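PDB 5JS4: phiAB6 tailspike from Unidentified phage, which forms a trimeric beta-helical tailspike that fragments the exopolysaccharide of Acinetobacter baumannii. Local coordinates for residues L276-K281 with V298-G303; K287-L292 with A329-G334; L361-H366 with G384-N389. All coordinates share one frame; numbering follows the deposited sequence.

Overall arrangement
All three contacts join successive coils of one right-handed parallel beta-helix, within the pectate lyase-like part of the chain. Interactions 1 and 2 interleave in sequence: 276-281 and 287-292 come first, then 298-303 and 329-334. Interaction 3 follows both. The three centres lie about 16 to 18 Å apart. Interactions 1 and 2 touch where L276 packs on L292, and interactions 1 and 3 touch where C302 meets H366. Interaction 2 lies on the sheet that starts with strand 290-291. Interactions 1 and 3 reach the same strand-paired face of the helix. Both touch the second subunit, and interaction 3 the third as well, so that face of the coil stack also takes part in trimer packing.

Interaction 1 of 3, residues L276-K281 with V298-G303; sequences LYLGAK and VGNGCG
V298 N donates to L276 O at 2.8 Å. A second firm bond comes from a side chain: N300 ND2 donates a hydrogen bond to G279 O at 2.9 Å. This acceptor sits close to the amide plane of N300, while the donor is tilted 22° from the carbonyl plane of G279. CB of N300 already points at 276-281, and chi1 of 54° sets CG between the backbone N and the carbonyl carbon, bringing ND2 to G279 O. The main-chain pairing weakens one step further on, where L278 N reaches V298 O at 3.4 Å in a weak bond. The CA-H of Y277 also points at V298 O.

Two waters fill in where the backbones part. One bridges L278 O and G299 O, and it lies in the plane of the Y277 ring, at the edge. The other joins A280 O to N300 O, with 2.8 Å to N300 O.

Packing follows on the strand at Y277 and V298, and just beyond it at L278. Y277 and V298 lie side by side and point the same way; ring atom CE2 of Y277 meets V298 CB at 3.5 Å. L278 crosses N300 at about a right angle. Its CD1 touches G299 CA and, at 3.8 Å, N300 OD1. Behind this, L278 rests on F263 of helix 260-268, and Y284 packs against both L278 and N300. A280 and K281 pack on I244 and A270 of the second subunit.

Y277 and V298 form a parallel beta bridge between strands 275-277 and 296-298. Past it, the N300 amide takes over from regular pairing. Such parallel pairing of successive coils is the hallmark of the parallel beta-helix, here near the first coils of the tailspike.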
# COMPACT_ATOMS: atom_id res chain seq x y z
N LEU A 276 -6.46 -30.99 14.11
CA LEU A 276 -7.69 -31.76 14.08
C LEU A 276 -8.35 -31.56 12.72
O LEU A 276 -8.43 -30.43 12.22
CB LEU A 276 -8.63 -31.32 15.20
CG LEU A 276 -9.98 -32.05 15.31
CD1 LEU A 276 -10.42 -32.19 16.76
CD2 LEU A 276 -11.07 -31.37 14.50
N TYR A 277 -8.82 -32.66 12.12
CA TYR A 277 -9.48 -32.64 10.82
C TYR A 277 -10.90 -33.17 10.93
O TYR A 277 -11.18 -34.09 11.70
CB TYR A 277 -8.70 -33.49 9.81
CG TYR A 277 -7.33 -32.92 9.54
CD1 TYR A 277 -6.25 -33.29 10.32
CD2 TYR A 277 -7.13 -31.99 8.53
CE1 TYR A 277 -4.99 -32.77 10.09
CE2 TYR A 277 -5.88 -31.45 8.29
CZ TYR A 277 -4.81 -31.85 9.08
OH TYR A 277 -3.56 -31.31 8.85
N LEU A 278 -11.80 -32.58 10.14
CA LEU A 278 -13.15 -33.10 9.99
C LEU A 278 -13.19 -34.09 8.83
O LEU A 278 -12.33 -34.07 7.95
CB LEU A 278 -14.13 -31.96 9.72
CG LEU A 278 -14.17 -30.84 10.75
CD1 LEU A 278 -15.21 -29.81 10.35
CD2 LEU A 278 -14.44 -31.36 12.16
N GLY A 279 -14.19 -34.97 8.86
CA GLY A 279 -14.44 -35.89 7.75
C GLY A 279 -15.00 -35.16 6.54
O GLY A 279 -15.27 -33.96 6.60
N ALA A 280 -15.18 -35.88 5.44
CA ALA A 280 -15.55 -35.26 4.16
C ALA A 280 -16.87 -34.50 4.24
O ALA A 280 -16.95 -33.35 3.79
CB ALA A 280 -15.63 -36.32 3.07
N LYS A 281 -17.88 -35.13 4.81
CA LYS A 281 -19.20 -34.53 4.95
C LYS A 281 -19.67 -34.64 6.39
O LYS A 281 -19.57 -35.71 6.99
CB LYS A 281 -20.21 -35.23 4.03
CG LYS A 281 -21.60 -34.60 4.04
CD LYS A 281 -22.66 -35.56 3.50
CE LYS A 281 -24.06 -35.07 3.83
NZ LYS A 281 -24.41 -33.84 3.07
N VAL A 298 -8.56 -27.76 11.29
CA VAL A 298 -8.78 -27.75 9.84
C VAL A 298 -10.17 -28.34 9.57
O VAL A 298 -10.45 -29.49 9.94
CB VAL A 298 -7.70 -28.56 9.10
CG1 VAL A 298 -7.95 -28.55 7.60
CG2 VAL A 298 -6.32 -28.01 9.41
N GLY A 299 -11.03 -27.55 8.94
CA GLY A 299 -12.39 -27.98 8.66
C GLY A 299 -12.49 -28.76 7.36
O GLY A 299 -11.49 -29.22 6.81
N ASN A 300 -13.72 -28.90 6.88
CA ASN A 300 -14.00 -29.58 5.63
C ASN A 300 -14.62 -28.63 4.60
O ASN A 300 -15.42 -29.03 3.76
CB ASN A 300 -14.88 -30.82 5.85
CG ASN A 300 -16.16 -30.52 6.61
OD1 ASN A 300 -16.52 -29.36 6.85
ND2 ASN A 300 -16.86 -31.58 7.00
N GLY A 301 -14.22 -27.36 4.68
CA GLY A 301 -14.62 -26.37 3.70
C GLY A 301 -14.98 -25.04 4.31
O GLY A 301 -15.49 -24.96 5.43
N CYS A 302 -14.70 -23.99 3.54
CA CYS A 302 -15.04 -22.63 3.90
C CYS A 302 -16.25 -22.25 3.06
O CYS A 302 -16.13 -21.94 1.87
CB CYS A 302 -13.85 -21.72 3.60
SG CYS A 302 -14.16 -19.96 3.86
N GLY A 303 -17.43 -22.30 3.67
CA GLY A 303 -18.68 -22.15 2.94
C GLY A 303 -19.27 -20.75 3.04
O GLY A 303 -18.76 -19.89 3.74
O HOH W 1 -10.48 -31.83 7.36
O HOH W 2 -17.75 -30.52 3.59

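Interaction 2 of 3, residues K287-L292 with A329-G334; sequences KNQVDL and AFINCG
F330, V290 and L292 form the tight side of this contact. V290 lies beside F330 and points the same way, with V290 CB 3.7 Å from ring atom CE1 of F330. L292 comes at the same ring from further along, its CG 3.7 Å from F330 CD1. The CD1 branch of L292 reaches C333 CB, at 3.6 Å. Three backbone bonds hold the parallel strands together: V290 N to A329 O, I331 N to V290 O and L292 N to I331 O.

The other side is more polar and partly open to solvent. N332 ND2 donates to D291 OD1 at 2.9 Å. It comes from above the carboxylate plane, 40° out of it, and the same oxygen also accepts from K293 N. CG of D291 is anti to its backbone N (chi1 -173°), which brings OD1 within reach of N332 ND2. I331 runs across Q289 at about a right angle, and its CG2 touches Q289 NE2. That amide nitrogen is held by T328 O.

V290 and F330 also pack on F263 of helix 260-268. On the far side, strand 353-358 continues the sheet, with I355 against L292, F330 and C333.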
# COMPACT_ATOMS: atom_id res chain seq x y z
N LYS A 287 -21.72 -30.12 22.13
CA LYS A 287 -22.49 -29.66 23.30
C LYS A 287 -21.60 -29.43 24.52
O LYS A 287 -22.08 -28.99 25.57
CB LYS A 287 -23.58 -30.67 23.65
CG LYS A 287 -24.56 -30.92 22.51
CD LYS A 287 -25.74 -31.77 22.96
CE LYS A 287 -26.66 -32.07 21.79
NZ LYS A 287 -27.84 -32.89 22.20
N ASN A 288 -20.31 -29.73 24.39
CA ASN A 288 -19.35 -29.53 25.46
C ASN A 288 -18.07 -28.93 24.91
O ASN A 288 -17.74 -29.10 23.73
CB ASN A 288 -19.03 -30.86 26.15
CG ASN A 288 -20.23 -31.43 26.88
OD1 ASN A 288 -20.54 -31.01 28.00
ND2 ASN A 288 -20.92 -32.38 26.26
N GLN A 289 -17.34 -28.23 25.78
CA GLN A 289 -16.07 -27.62 25.41
C GLN A 289 -15.07 -28.69 24.99
O GLN A 289 -15.02 -29.76 25.58
CB GLN A 289 -15.51 -26.83 26.60
CG GLN A 289 -14.22 -26.09 26.33
CD GLN A 289 -13.76 -25.29 27.54
OE1 GLN A 289 -13.25 -25.86 28.50
NE2 GLN A 289 -13.95 -23.98 27.49
N VAL A 290 -14.30 -28.38 23.94
CA VAL A 290 -13.23 -29.25 23.48
C VAL A 290 -11.90 -28.56 23.77
O VAL A 290 -11.72 -27.39 23.44
CB VAL A 290 -13.35 -29.54 21.97
CG1 VAL A 290 -12.13 -30.29 21.46
CG2 VAL A 290 -14.63 -30.33 21.70
N ASP A 291 -10.99 -29.29 24.41
CA ASP A 291 -9.63 -28.83 24.63
C ASP A 291 -8.78 -29.38 23.50
O ASP A 291 -8.53 -30.59 23.44
CB ASP A 291 -9.12 -29.31 26.00
CG ASP A 291 -7.77 -28.73 26.37
OD1 ASP A 291 -7.06 -28.20 25.49
OD2 ASP A 291 -7.40 -28.81 27.56
N LEU A 292 -8.33 -28.51 22.60
CA LEU A 292 -7.57 -28.93 21.43
C LEU A 292 -6.16 -29.42 21.76
O LEU A 292 -5.50 -30.02 20.92
CB LEU A 292 -7.49 -27.80 20.39
CG LEU A 292 -8.80 -27.52 19.64
CD1 LEU A 292 -8.73 -26.18 18.91
CD2 LEU A 292 -9.14 -28.63 18.66
N ALA A 329 -15.93 -22.47 23.11
CA ALA A 329 -16.19 -23.86 22.69
C ALA A 329 -14.91 -24.66 22.51
O ALA A 329 -14.84 -25.83 22.90
CB ALA A 329 -17.01 -23.88 21.41
N PHE A 330 -13.91 -24.04 21.89
CA PHE A 330 -12.60 -24.65 21.69
C PHE A 330 -11.54 -23.85 22.44
O PHE A 330 -11.43 -22.64 22.25
CB PHE A 330 -12.24 -24.66 20.21
CG PHE A 330 -12.94 -25.72 19.42
CD1 PHE A 330 -12.45 -27.02 19.38
CD2 PHE A 330 -14.09 -25.43 18.70
CE1 PHE A 330 -13.08 -28.00 18.64
CE2 PHE A 330 -14.73 -26.40 17.96
CZ PHE A 330 -14.22 -27.69 17.93
N ILE A 331 -10.74 -24.53 23.26
CA ILE A 331 -9.61 -23.88 23.93
C ILE A 331 -8.29 -24.50 23.50
O ILE A 331 -8.26 -25.60 22.95
CB ILE A 331 -9.76 -23.91 25.47
CG1 ILE A 331 -9.83 -25.35 26.00
CG2 ILE A 331 -10.99 -23.13 25.89
CD1 ILE A 331 -9.69 -25.46 27.51
N ASN A 332 -7.20 -23.77 23.75
CA ASN A 332 -5.83 -24.24 23.47
C ASN A 332 -5.60 -24.63 22.02
O ASN A 332 -4.93 -25.62 21.72
CB ASN A 332 -5.46 -25.39 24.41
CG ASN A 332 -5.43 -24.97 25.87
OD1 ASN A 332 -4.96 -23.88 26.20
ND2 ASN A 332 -5.94 -25.83 26.74
N CYS A 333 -6.14 -23.83 21.11
CA CYS A 333 -5.93 -24.06 19.69
C CYS A 333 -4.46 -23.87 19.35
O CYS A 333 -3.80 -23.00 19.91
CB CYS A 333 -6.78 -23.11 18.86
SG CYS A 333 -6.73 -23.42 17.09
N GLY A 334 -3.97 -24.68 18.43
CA GLY A 334 -2.63 -24.52 17.87
C GLY A 334 -2.56 -23.36 16.90
O GLY A 334 -3.48 -22.54 16.84

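Interaction 3 of 3, residues L361-H366 with G384-N389; sequences LANIDH and GFNFTN
A362 and I364 lie beside F385 and F387 on the inward face of two neighbouring coils of a parallel beta-helix. The strands run 2° from parallel and pair in register from A362-F385 to D365-T388. The methyl of A362 lies 3.4 Å from F385 CD2. With CG of F385 anti to the backbone N (chi1 -173°), the CD2 side of its ring comes to that methyl. I364 crosses both phenyl rings obliquely. Its CD1 meets F385 CZ at 3.6 Å, and its CG2 meets F387 CE2.

The opposite face is polar. N363 and N386 stand side by side, pointing the same way, with amide planes 21° apart. A water bridges the two OD1 atoms, at 2.7 Å to N363 OD1. N363 OD1 also accepts from N389 ND2 of the third subunit, and N386 ND2 donates to T414 OG1. These amides therefore lie at the trimer interface. Further along, the methyl CG2 of T388 touches D365 CB.

Where the chain turns a corner at H366 and N389, the two side chains lie side by side in a CH-pi contact. N389 CB sits over the centre of the H366 ring, 4.1 Å from its centroid and 2° off the ring normal.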
# COMPACT_ATOMS: atom_id res chain seq x y z
N LEU A 361 2.49 -16.51 16.88
CA LEU A 361 2.56 -17.46 15.76
C LEU A 361 1.22 -18.11 15.45
O LEU A 361 0.88 -19.17 16.00
CB LEU A 361 3.64 -18.53 15.97
CG LEU A 361 5.07 -18.04 16.23
CD1 LEU A 361 6.02 -19.23 16.20
CD2 LEU A 361 5.50 -16.99 15.22
N ALA A 362 0.46 -17.48 14.56
CA ALA A 362 -0.80 -18.04 14.08
C ALA A 362 -0.96 -17.80 12.59
O ALA A 362 -0.56 -16.76 12.07
CB ALA A 362 -1.98 -17.45 14.83
N ASN A 363 -1.55 -18.79 11.92
CA ASN A 363 -2.05 -18.66 10.56
C ASN A 363 -3.52 -19.03 10.56
O ASN A 363 -3.87 -20.20 10.72
CB ASN A 363 -1.30 -19.59 9.61
CG ASN A 363 0.13 -19.14 9.35
OD1 ASN A 363 0.37 -18.02 8.90
ND2 ASN A 363 1.08 -20.03 9.62
N ILE A 364 -4.38 -18.03 10.40
CA ILE A 364 -5.81 -18.24 10.31
C ILE A 364 -6.23 -17.81 8.92
O ILE A 364 -6.00 -16.67 8.53
CB ILE A 364 -6.57 -17.43 11.37
CG1 ILE A 364 -6.17 -17.91 12.78
CG2 ILE A 364 -8.08 -17.57 11.17
CD1 ILE A 364 -6.62 -16.99 13.90
N ASP A 365 -6.85 -18.72 8.16
CA ASP A 365 -7.28 -18.37 6.81
C ASP A 365 -8.40 -19.25 6.28
O ASP A 365 -8.51 -20.43 6.62
CB ASP A 365 -6.11 -18.40 5.84
CG ASP A 365 -5.48 -19.76 5.74
OD1 ASP A 365 -4.63 -20.07 6.58
OD2 ASP A 365 -5.81 -20.52 4.80
N HIS A 366 -9.23 -18.64 5.43
CA HIS A 366 -10.33 -19.33 4.77
C HIS A 366 -11.27 -19.94 5.80
O HIS A 366 -11.43 -21.16 5.89
CB HIS A 366 -9.81 -20.38 3.79
CG HIS A 366 -8.99 -19.79 2.68
ND1 HIS A 366 -9.51 -19.50 1.44
CD2 HIS A 366 -7.69 -19.41 2.64
CE1 HIS A 366 -8.56 -18.98 0.68
NE2 HIS A 366 -7.45 -18.92 1.38
N GLY A 384 3.53 -12.02 15.19
CA GLY A 384 3.58 -12.98 14.09
C GLY A 384 2.25 -13.69 13.90
O GLY A 384 2.21 -14.91 13.75
N PHE A 385 1.18 -12.91 13.92
CA PHE A 385 -0.20 -13.40 13.90
C PHE A 385 -0.84 -13.00 12.58
O PHE A 385 -1.07 -11.82 12.33
CB PHE A 385 -0.96 -12.79 15.08
CG PHE A 385 -2.34 -13.36 15.29
CD1 PHE A 385 -3.43 -12.84 14.60
CD2 PHE A 385 -2.56 -14.37 16.22
CE1 PHE A 385 -4.71 -13.34 14.81
CE2 PHE A 385 -3.84 -14.88 16.43
CZ PHE A 385 -4.91 -14.36 15.73
N ASN A 386 -1.14 -13.99 11.73
CA ASN A 386 -1.63 -13.72 10.39
C ASN A 386 -3.04 -14.26 10.20
O ASN A 386 -3.30 -15.43 10.44
CB ASN A 386 -0.67 -14.32 9.37
CG ASN A 386 0.74 -13.79 9.52
OD1 ASN A 386 1.69 -14.55 9.70
ND2 ASN A 386 0.88 -12.47 9.47
N PHE A 387 -3.93 -13.37 9.77
CA PHE A 387 -5.37 -13.62 9.72
C PHE A 387 -5.88 -13.13 8.37
O PHE A 387 -5.75 -11.95 8.06
CB PHE A 387 -6.04 -12.86 10.86
CG PHE A 387 -7.47 -13.26 11.12
CD1 PHE A 387 -8.50 -12.83 10.30
CD2 PHE A 387 -7.78 -14.05 12.22
CE1 PHE A 387 -9.81 -13.19 10.55
CE2 PHE A 387 -9.09 -14.41 12.48
CZ PHE A 387 -10.11 -13.98 11.64
N THR A 388 -6.45 -14.02 7.56
CA THR A 388 -6.93 -13.61 6.24
C THR A 388 -8.11 -14.44 5.73
O THR A 388 -8.28 -15.59 6.11
CB THR A 388 -5.80 -13.64 5.18
OG1 THR A 388 -6.20 -12.92 4.00
CG2 THR A 388 -5.41 -15.07 4.81
N ASN A 389 -8.91 -13.82 4.86
CA ASN A 389 -9.97 -14.51 4.12
C ASN A 389 -10.98 -15.14 5.07
O ASN A 389 -11.07 -16.36 5.19
CB ASN A 389 -9.39 -15.54 3.14
CG ASN A 389 -8.75 -14.90 1.92
OD1 ASN A 389 -9.16 -15.14 0.78
ND2 ASN A 389 -7.74 -14.08 2.16
O HOH W 3 2.87 -16.99 8.83